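Local coordinates for protein D-aminoacyl-tRNA deacylase (Archaeoglobus fulgidus, PDB 1YQE) that probably hydrolyses D-aminoacyl-tRNAs to free tRNA and D-amino acids, recycling mischarged tRNA with the help of zinc, at residues Pro112-Leu124 and Asp179-Ala191. Sequence-based numbering, arbitrary orientation.
Sequences PSPQTMKNYVLAL and DAIRAEKMDWNVA
The indole of Trp188 lies across the side of helix 114-125, clasped between two lysine chains, with amide oxygens at its edge. Lys118 CG sits squarely over the five-membered ring, 3.4 Å from its centroid, a CH-pi contact. CG of this lysine stands anti to the backbone N (chi1 -180°), and a bend at chi2 (67°) carries CE over the six-membered ring, while NZ goes on to the carbonyl oxygens of Met207, Thr210 and Phe212. Against the other indole face lies CE of Lys185, whose ammonium forms a salt bridge with Asp187. At the ring edge, Trp188 NE1 donates to Asn119 OD1 over 3.1 Å; the N-H comes from above the carbonyl plane, off the lone pairs, and amide and indole planes stand 61° apart. The same amide donates through ND2 to Lys185 O (2.9 Å), nearly in line with that C=O, and rests on the methyl of Ala183. Gln115 reads the backbone of Trp188 with both ends of its amide: OE1 accepts from Trp188 N (2.9 Å), and NE2 donates almost straight to Trp188 O (3.2 Å). Here the chain passes from helix 167-182 to strand 189-194 of the four-stranded parallel sheet, so these amides tie the linking loop to a helix that also packs on strand 88-92 of the larger mixed sheet. Leu122 CD1 meets the benzene end of the indole at CZ2 (3.6 Å), and an alanine in place of Trp188 would probably leave Asn119 OD1 without its donor and open a gap between Lys118 and Lys185. At the strand end, Val190 CG1 packs on the Pro114 ring; at the end of helix 167-182, Ala180 CB nestles against the backbone of Tyr120, and Ala123 CB touches Asp179 CB (3.6 Å), whose carboxylate pairs with Arg127.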
ATOM      1  N   PRO A 112      -3.940  -1.891   6.682  1.00 13.01           N
ATOM      2  CA  PRO A 112      -3.944  -1.811   5.213  1.00 13.17           C
ATOM      3  C   PRO A 112      -5.294  -1.377   4.642  1.00 15.08           C
ATOM      4  O   PRO A 112      -6.279  -1.272   5.368  1.00 11.50           O
ATOM      5  CB  PRO A 112      -3.575  -3.231   4.789  1.00 15.29           C
ATOM      6  CG  PRO A 112      -4.183  -4.067   5.869  1.00 16.97           C
ATOM      7  CD  PRO A 112      -3.858  -3.291   7.136  1.00 12.74           C
ATOM      8  N   SER A 113      -5.322  -1.117   3.338  1.00 13.87           N
ATOM      9  CA  SER A 113      -6.552  -0.725   2.647  1.00 16.15           C
ATOM     10  C   SER A 113      -6.557  -1.564   1.368  1.00 14.50           C
ATOM     11  O   SER A 113      -6.380  -1.045   0.264  1.00 18.50           O
ATOM     12  CB  SER A 113      -6.523   0.769   2.310  1.00 15.65           C
ATOM     13  OG  SER A 113      -7.798   1.224   1.888  1.00 16.98           O
ATOM     14  N   PRO A 114      -6.760  -2.883   1.514  1.00 16.45           N
ATOM     15  CA  PRO A 114      -6.787  -3.883   0.437  1.00 15.14           C
ATOM     16  C   PRO A 114      -7.654  -3.593  -0.779  1.00 14.27           C
ATOM     17  O   PRO A 114      -7.228  -3.820  -1.912  1.00 11.98           O
ATOM     18  CB  PRO A 114      -7.222  -5.160   1.159  1.00 15.39           C
ATOM     19  CG  PRO A 114      -6.717  -4.950   2.549  1.00 16.11           C
ATOM     20  CD  PRO A 114      -7.085  -3.517   2.803  1.00 15.02           C
ATOM     21  N   GLN A 115      -8.867  -3.102  -0.552  1.00 14.57           N
ATOM     22  CA  GLN A 115      -9.766  -2.815  -1.666  1.00 14.67           C
ATOM     23  C   GLN A 115      -9.259  -1.680  -2.546  1.00 14.72           C
ATOM     24  O   GLN A 115      -9.175  -1.825  -3.773  1.00 15.45           O
ATOM     25  CB  GLN A 115     -11.168  -2.482  -1.144  1.00 13.47           C
ATOM     26  CG  GLN A 115     -11.789  -3.579  -0.281  1.00 13.48           C
ATOM     27  CD  GLN A 115     -11.846  -4.934  -0.975  1.00 11.97           C
ATOM     28  OE1 GLN A 115     -12.163  -5.028  -2.164  1.00 11.84           O
ATOM     29  NE2 GLN A 115     -11.557  -5.997  -0.226  1.00  9.23           N
ATOM     30  N   THR A 116      -8.911  -0.557  -1.925  1.00 11.99           N
ATOM     31  CA  THR A 116      -8.424   0.597  -2.662  1.00 14.43           C
ATOM     32  C   THR A 116      -7.098   0.294  -3.349  1.00 14.26           C
ATOM     33  O   THR A 116      -6.871   0.712  -4.484  1.00 12.59           O
ATOM     34  CB  THR A 116      -8.269   1.816  -1.742  1.00 13.89           C
ATOM     35  OG1 THR A 116      -9.552   2.148  -1.195  1.00 17.36           O
ATOM     36  CG2 THR A 116      -7.737   3.011  -2.519  1.00 13.45           C
ATOM     37  N   MET A 117      -6.224  -0.432  -2.664  1.00 12.11           N
ATOM     38  CA  MET A 117      -4.953  -0.801  -3.267  1.00 11.76           C
ATOM     39  C   MET A 117      -5.243  -1.555  -4.569  1.00 12.58           C
ATOM     40  O   MET A 117      -4.608  -1.304  -5.594  1.00 14.17           O
ATOM     41  CB  MET A 117      -4.163  -1.700  -2.328  1.00 13.58           C
ATOM     42  CG  MET A 117      -3.708  -1.014  -1.060  1.00 12.33           C
ATOM     43  SD  MET A 117      -3.207  -2.231   0.162  1.00 15.85           S
ATOM     44  CE  MET A 117      -1.681  -2.854  -0.594  1.00 11.98           C
ATOM     45  N   LYS A 118      -6.208  -2.471  -4.519  1.00 11.37           N
ATOM     46  CA  LYS A 118      -6.577  -3.269  -5.689  1.00 12.35           C
ATOM     47  C   LYS A 118      -7.141  -2.411  -6.815  1.00 12.50           C
ATOM     48  O   LYS A 118      -6.734  -2.537  -7.966  1.00 10.44           O
ATOM     49  CB  LYS A 118      -7.611  -4.337  -5.307  1.00 10.58           C
ATOM     50  CG  LYS A 118      -8.065  -5.239  -6.466  1.00  9.45           C
ATOM     51  CD  LYS A 118      -6.935  -6.153  -6.975  1.00  6.96           C
ATOM     52  CE  LYS A 118      -7.460  -7.197  -7.965  1.00 10.98           C
ATOM     53  NZ  LYS A 118      -6.409  -8.186  -8.368  1.00 11.70           N
ATOM     54  N   ASN A 119      -8.096  -1.549  -6.486  1.00 12.56           N
ATOM     55  CA  ASN A 119      -8.705  -0.691  -7.493  1.00 14.01           C
ATOM     56  C   ASN A 119      -7.673   0.240  -8.114  1.00 13.62           C
ATOM     57  O   ASN A 119      -7.739   0.561  -9.303  1.00 12.45           O
ATOM     58  CB  ASN A 119      -9.875   0.082  -6.871  1.00 12.44           C
ATOM     59  CG  ASN A 119     -11.035  -0.834  -6.526  1.00 13.37           C
ATOM     60  OD1 ASN A 119     -11.346  -1.749  -7.282  1.00 14.59           O
ATOM     61  ND2 ASN A 119     -11.678  -0.595  -5.389  1.00 13.01           N
ATOM     62  N   TYR A 120      -6.706   0.661  -7.305  1.00 13.09           N
ATOM     63  CA  TYR A 120      -5.642   1.518  -7.794  1.00 12.70           C
ATOM     64  C   TYR A 120      -4.797   0.753  -8.816  1.00 12.25           C
ATOM     65  O   TYR A 120      -4.515   1.250  -9.902  1.00 14.58           O
ATOM     66  CB  TYR A 120      -4.735   1.964  -6.648  1.00 12.09           C
ATOM     67  CG  TYR A 120      -3.458   2.624  -7.128  1.00 12.94           C
ATOM     68  CD1 TYR A 120      -3.441   3.963  -7.504  1.00 12.69           C
ATOM     69  CD2 TYR A 120      -2.266   1.896  -7.226  1.00 14.12           C
ATOM     70  CE1 TYR A 120      -2.272   4.573  -7.960  1.00 15.71           C
ATOM     71  CE2 TYR A 120      -1.089   2.498  -7.684  1.00 13.35           C
ATOM     72  CZ  TYR A 120      -1.102   3.836  -8.048  1.00 14.83           C
ATOM     73  OH  TYR A 120       0.048   4.450  -8.496  1.00 17.10           O
ATOM     74  N   VAL A 121      -4.391  -0.459  -8.461  1.00 13.91           N
ATOM     75  CA  VAL A 121      -3.565  -1.261  -9.352  1.00 12.43           C
ATOM     76  C   VAL A 121      -4.240  -1.566 -10.688  1.00 14.19           C
ATOM     77  O   VAL A 121      -3.598  -1.503 -11.740  1.00 13.92           O
ATOM     78  CB  VAL A 121      -3.140  -2.572  -8.665  1.00 12.52           C
ATOM     79  CG1 VAL A 121      -2.456  -3.508  -9.666  1.00 13.54           C
ATOM     80  CG2 VAL A 121      -2.192  -2.249  -7.521  1.00 14.35           C
ATOM     81  N   LEU A 122      -5.529  -1.886 -10.663  1.00 13.31           N
ATOM     82  CA  LEU A 122      -6.224  -2.179 -11.911  1.00 13.64           C
ATOM     83  C   LEU A 122      -6.384  -0.921 -12.766  1.00 14.78           C
ATOM     84  O   LEU A 122      -6.360  -0.997 -13.999  1.00 12.19           O
ATOM     85  CB  LEU A 122      -7.588  -2.814 -11.627  1.00 13.55           C
ATOM     86  CG  LEU A 122      -7.544  -4.190 -10.955  1.00 15.74           C
ATOM     87  CD1 LEU A 122      -8.964  -4.699 -10.759  1.00 18.44           C
ATOM     88  CD2 LEU A 122      -6.734  -5.173 -11.801  1.00 17.69           C
ATOM     89  N   ALA A 123      -6.538   0.231 -12.113  1.00 14.16           N
ATOM     90  CA  ALA A 123      -6.681   1.503 -12.822  1.00 15.34           C
ATOM     91  C   ALA A 123      -5.330   1.904 -13.407  1.00 16.60           C
ATOM     92  O   ALA A 123      -5.262   2.584 -14.432  1.00 15.70           O
ATOM     93  CB  ALA A 123      -7.184   2.588 -11.877  1.00 14.14           C
ATOM     94  N   LEU A 124      -4.255   1.488 -12.743  1.00 15.21           N
ATOM     95  CA  LEU A 124      -2.907   1.781 -13.213  1.00 16.68           C
ATOM     96  C   LEU A 124      -2.602   0.884 -14.410  1.00 16.81           C
ATOM     97  O   LEU A 124      -2.108   1.346 -15.438  1.00 17.42           O
ATOM     98  CB  LEU A 124      -1.880   1.520 -12.098  1.00 15.70           C
ATOM     99  CG  LEU A 124      -0.400   1.737 -12.449  1.00 14.69           C
ATOM    100  CD1 LEU A 124      -0.149   3.203 -12.757  1.00 15.21           C
ATOM    101  CD2 LEU A 124       0.479   1.282 -11.286  1.00 14.23           C
ATOM    102  N   ASP A 179      -9.304   7.158  -9.832  1.00 17.03           N
ATOM    103  CA  ASP A 179     -10.158   6.023 -10.175  1.00 17.16           C
ATOM    104  C   ASP A 179     -10.367   5.125  -8.961  1.00 16.29           C
ATOM    105  O   ASP A 179     -11.452   4.578  -8.762  1.00 14.64           O
ATOM    106  CB  ASP A 179      -9.543   5.191 -11.300  1.00 17.86           C
ATOM    107  CG  ASP A 179      -9.686   5.845 -12.657  1.00 21.21           C
ATOM    108  OD1 ASP A 179     -10.385   6.877 -12.762  1.00 20.49           O
ATOM    109  OD2 ASP A 179      -9.100   5.321 -13.621  1.00 25.22           O
ATOM    110  N   ALA A 180      -9.318   4.963  -8.158  1.00 14.97           N
ATOM    111  CA  ALA A 180      -9.404   4.131  -6.966  1.00 15.69           C
ATOM    112  C   ALA A 180     -10.344   4.784  -5.962  1.00 16.40           C
ATOM    113  O   ALA A 180     -11.171   4.118  -5.340  1.00 16.68           O
ATOM    114  CB  ALA A 180      -8.025   3.952  -6.348  1.00 14.61           C
ATOM    115  N   ILE A 181     -10.211   6.095  -5.813  1.00 16.18           N
ATOM    116  CA  ILE A 181     -11.043   6.852  -4.883  1.00 17.55           C
ATOM    117  C   ILE A 181     -12.532   6.788  -5.236  1.00 17.04           C
ATOM    118  O   ILE A 181     -13.383   6.756  -4.349  1.00 19.74           O
ATOM    119  CB  ILE A 181     -10.569   8.329  -4.827  1.00 17.42           C
ATOM    120  CG1 ILE A 181      -9.297   8.422  -3.973  1.00 18.48           C
ATOM    121  CG2 ILE A 181     -11.674   9.228  -4.289  1.00 17.08           C
ATOM    122  CD1 ILE A 181      -8.488   9.687  -4.205  1.00 21.00           C
ATOM    123  N   ARG A 182     -12.843   6.749  -6.525  1.00 18.73           N
ATOM    124  CA  ARG A 182     -14.236   6.701  -6.969  1.00 19.99           C
ATOM    125  C   ARG A 182     -14.790   5.285  -7.133  1.00 18.78           C
ATOM    126  O   ARG A 182     -16.005   5.105  -7.263  1.00 17.63           O
ATOM    127  CB  ARG A 182     -14.383   7.444  -8.301  1.00 23.30           C
ATOM    128  CG  ARG A 182     -14.128   8.946  -8.245  1.00 26.93           C
ATOM    129  CD  ARG A 182     -14.143   9.527  -9.654  1.00 32.62           C
ATOM    130  NE  ARG A 182     -13.988  10.980  -9.687  1.00 37.42           N
ATOM    131  CZ  ARG A 182     -13.797  11.683 -10.803  1.00 40.07           C
ATOM    132  NH1 ARG A 182     -13.732  11.064 -11.976  1.00 40.38           N
ATOM    133  NH2 ARG A 182     -13.682  13.004 -10.753  1.00 40.69           N
ATOM    134  N   ALA A 183     -13.904   4.289  -7.119  1.00 16.37           N
ATOM    135  CA  ALA A 183     -14.287   2.887  -7.307  1.00 17.07           C
ATOM    136  C   ALA A 183     -15.343   2.366  -6.340  1.00 17.51           C
ATOM    137  O   ALA A 183     -15.310   2.657  -5.146  1.00 19.77           O
ATOM    138  CB  ALA A 183     -13.043   1.993  -7.235  1.00 18.45           C
ATOM    139  N   GLU A 184     -16.267   1.566  -6.858  1.00 18.43           N
ATOM    140  CA  GLU A 184     -17.317   1.015  -6.024  1.00 19.16           C
ATOM    141  C   GLU A 184     -17.098  -0.437  -5.602  1.00 18.56           C
ATOM    142  O   GLU A 184     -17.594  -0.862  -4.563  1.00 17.97           O
ATOM    143  CB  GLU A 184     -18.661   1.173  -6.733  1.00 22.97           C
ATOM    144  CG  GLU A 184     -18.990   2.634  -6.975  1.00 27.69           C
ATOM    145  CD  GLU A 184     -20.365   2.842  -7.552  1.00 30.48           C
ATOM    146  OE1 GLU A 184     -20.588   2.452  -8.718  1.00 33.67           O
ATOM    147  OE2 GLU A 184     -21.220   3.397  -6.833  1.00 30.09           O
ATOM    148  N   LYS A 185     -16.348  -1.200  -6.391  1.00 18.95           N
ATOM    149  CA  LYS A 185     -16.109  -2.598  -6.047  1.00 19.51           C
ATOM    150  C   LYS A 185     -15.176  -2.694  -4.840  1.00 20.04           C
ATOM    151  O   LYS A 185     -14.004  -2.308  -4.906  1.00 19.86           O
ATOM    152  CB  LYS A 185     -15.527  -3.349  -7.249  1.00 18.99           C
ATOM    153  CG  LYS A 185     -15.373  -4.853  -7.037  1.00 19.25           C
ATOM    154  CD  LYS A 185     -15.127  -5.556  -8.366  1.00 18.54           C
ATOM    155  CE  LYS A 185     -14.869  -7.049  -8.179  1.00 22.84           C
ATOM    156  NZ  LYS A 185     -16.005  -7.746  -7.514  1.00 23.83           N
ATOM    157  N   MET A 186     -15.716  -3.213  -3.740  1.00 20.12           N
ATOM    158  CA  MET A 186     -14.985  -3.351  -2.481  1.00 20.52           C
ATOM    159  C   MET A 186     -15.079  -4.773  -1.942  1.00 19.05           C
ATOM    160  O   MET A 186     -14.959  -4.987  -0.734  1.00 19.18           O
ATOM    161  CB  MET A 186     -15.588  -2.412  -1.426  1.00 24.54           C
ATOM    162  CG  MET A 186     -15.752  -0.969  -1.845  1.00 26.85           C
ATOM    163  SD  MET A 186     -14.236  -0.045  -1.682  1.00 35.91           S
ATOM    164  CE  MET A 186     -14.138   0.101   0.100  1.00 29.25           C
ATOM    165  N   ASP A 187     -15.297  -5.747  -2.817  1.00 17.06           N
ATOM    166  CA  ASP A 187     -15.432  -7.127  -2.366  1.00 15.95           C
ATOM    167  C   ASP A 187     -14.396  -8.080  -2.954  1.00 15.30           C
ATOM    168  O   ASP A 187     -14.672  -9.260  -3.175  1.00 15.34           O
ATOM    169  CB  ASP A 187     -16.850  -7.632  -2.660  1.00 16.51           C
ATOM    170  CG  ASP A 187     -17.131  -7.746  -4.143  1.00 18.91           C
ATOM    171  OD1 ASP A 187     -16.502  -7.000  -4.916  1.00 18.40           O
ATOM    172  OD2 ASP A 187     -17.982  -8.569  -4.538  1.00 20.52           O
ATOM    173  N   TRP A 188     -13.198  -7.565  -3.202  1.00 15.71           N
ATOM    174  CA  TRP A 188     -12.123  -8.396  -3.716  1.00 14.05           C
ATOM    175  C   TRP A 188     -11.723  -9.329  -2.573  1.00 14.34           C
ATOM    176  O   TRP A 188     -11.831  -8.956  -1.404  1.00 13.24           O
ATOM    177  CB  TRP A 188     -10.914  -7.539  -4.110  1.00 13.34           C
ATOM    178  CG  TRP A 188     -11.182  -6.562  -5.210  1.00 14.65           C
ATOM    179  CD1 TRP A 188     -11.321  -5.210  -5.096  1.00 11.57           C
ATOM    180  CD2 TRP A 188     -11.332  -6.868  -6.597  1.00 13.77           C
ATOM    181  NE1 TRP A 188     -11.543  -4.652  -6.328  1.00 12.62           N
ATOM    182  CE2 TRP A 188     -11.553  -5.649  -7.270  1.00 13.30           C
ATOM    183  CE3 TRP A 188     -11.301  -8.058  -7.340  1.00 15.06           C
ATOM    184  CZ2 TRP A 188     -11.740  -5.580  -8.655  1.00 13.41           C
ATOM    185  CZ3 TRP A 188     -11.490  -7.991  -8.718  1.00 15.60           C
ATOM    186  CH2 TRP A 188     -11.706  -6.759  -9.360  1.00 16.24           C
ATOM    187  N   ASN A 189     -11.280 -10.536  -2.913  1.00 13.92           N
ATOM    188  CA  ASN A 189     -10.833 -11.504  -1.913  1.00 14.93           C
ATOM    189  C   ASN A 189      -9.548 -10.932  -1.313  1.00 14.83           C
ATOM    190  O   ASN A 189      -8.664 -10.484  -2.047  1.00 13.98           O
ATOM    191  CB  ASN A 189     -10.567 -12.853  -2.583  1.00 17.06           C
ATOM    192  CG  ASN A 189     -11.826 -13.461  -3.176  1.00 21.97           C
ATOM    193  OD1 ASN A 189     -12.798 -13.705  -2.463  1.00 21.91           O
ATOM    194  ND2 ASN A 189     -11.818 -13.701  -4.484  1.00 20.45           N
ATOM    195  N   VAL A 190      -9.450 -10.940   0.013  1.00 14.26           N
ATOM    196  CA  VAL A 190      -8.293 -10.370   0.698  1.00 12.75           C
ATOM    197  C   VAL A 190      -7.378 -11.414   1.324  1.00 13.32           C
ATOM    198  O   VAL A 190      -7.828 -12.316   2.028  1.00 11.98           O
ATOM    199  CB  VAL A 190      -8.735  -9.394   1.817  1.00 13.54           C
ATOM    200  CG1 VAL A 190      -7.514  -8.699   2.418  1.00 12.86           C
ATOM    201  CG2 VAL A 190      -9.719  -8.372   1.268  1.00 10.87           C
ATOM    202  N   ALA A 191      -6.082 -11.280   1.074  1.00 11.65           N
ATOM    203  CA  ALA A 191      -5.128 -12.218   1.638  1.00 10.45           C
ATOM    204  C   ALA A 191      -3.908 -11.525   2.214  1.00 10.36           C
ATOM    205  O   ALA A 191      -3.626 -10.370   1.913  1.00 10.13           O
ATOM    206  CB  ALA A 191      -4.678 -13.202   0.568  1.00 11.93           C
TER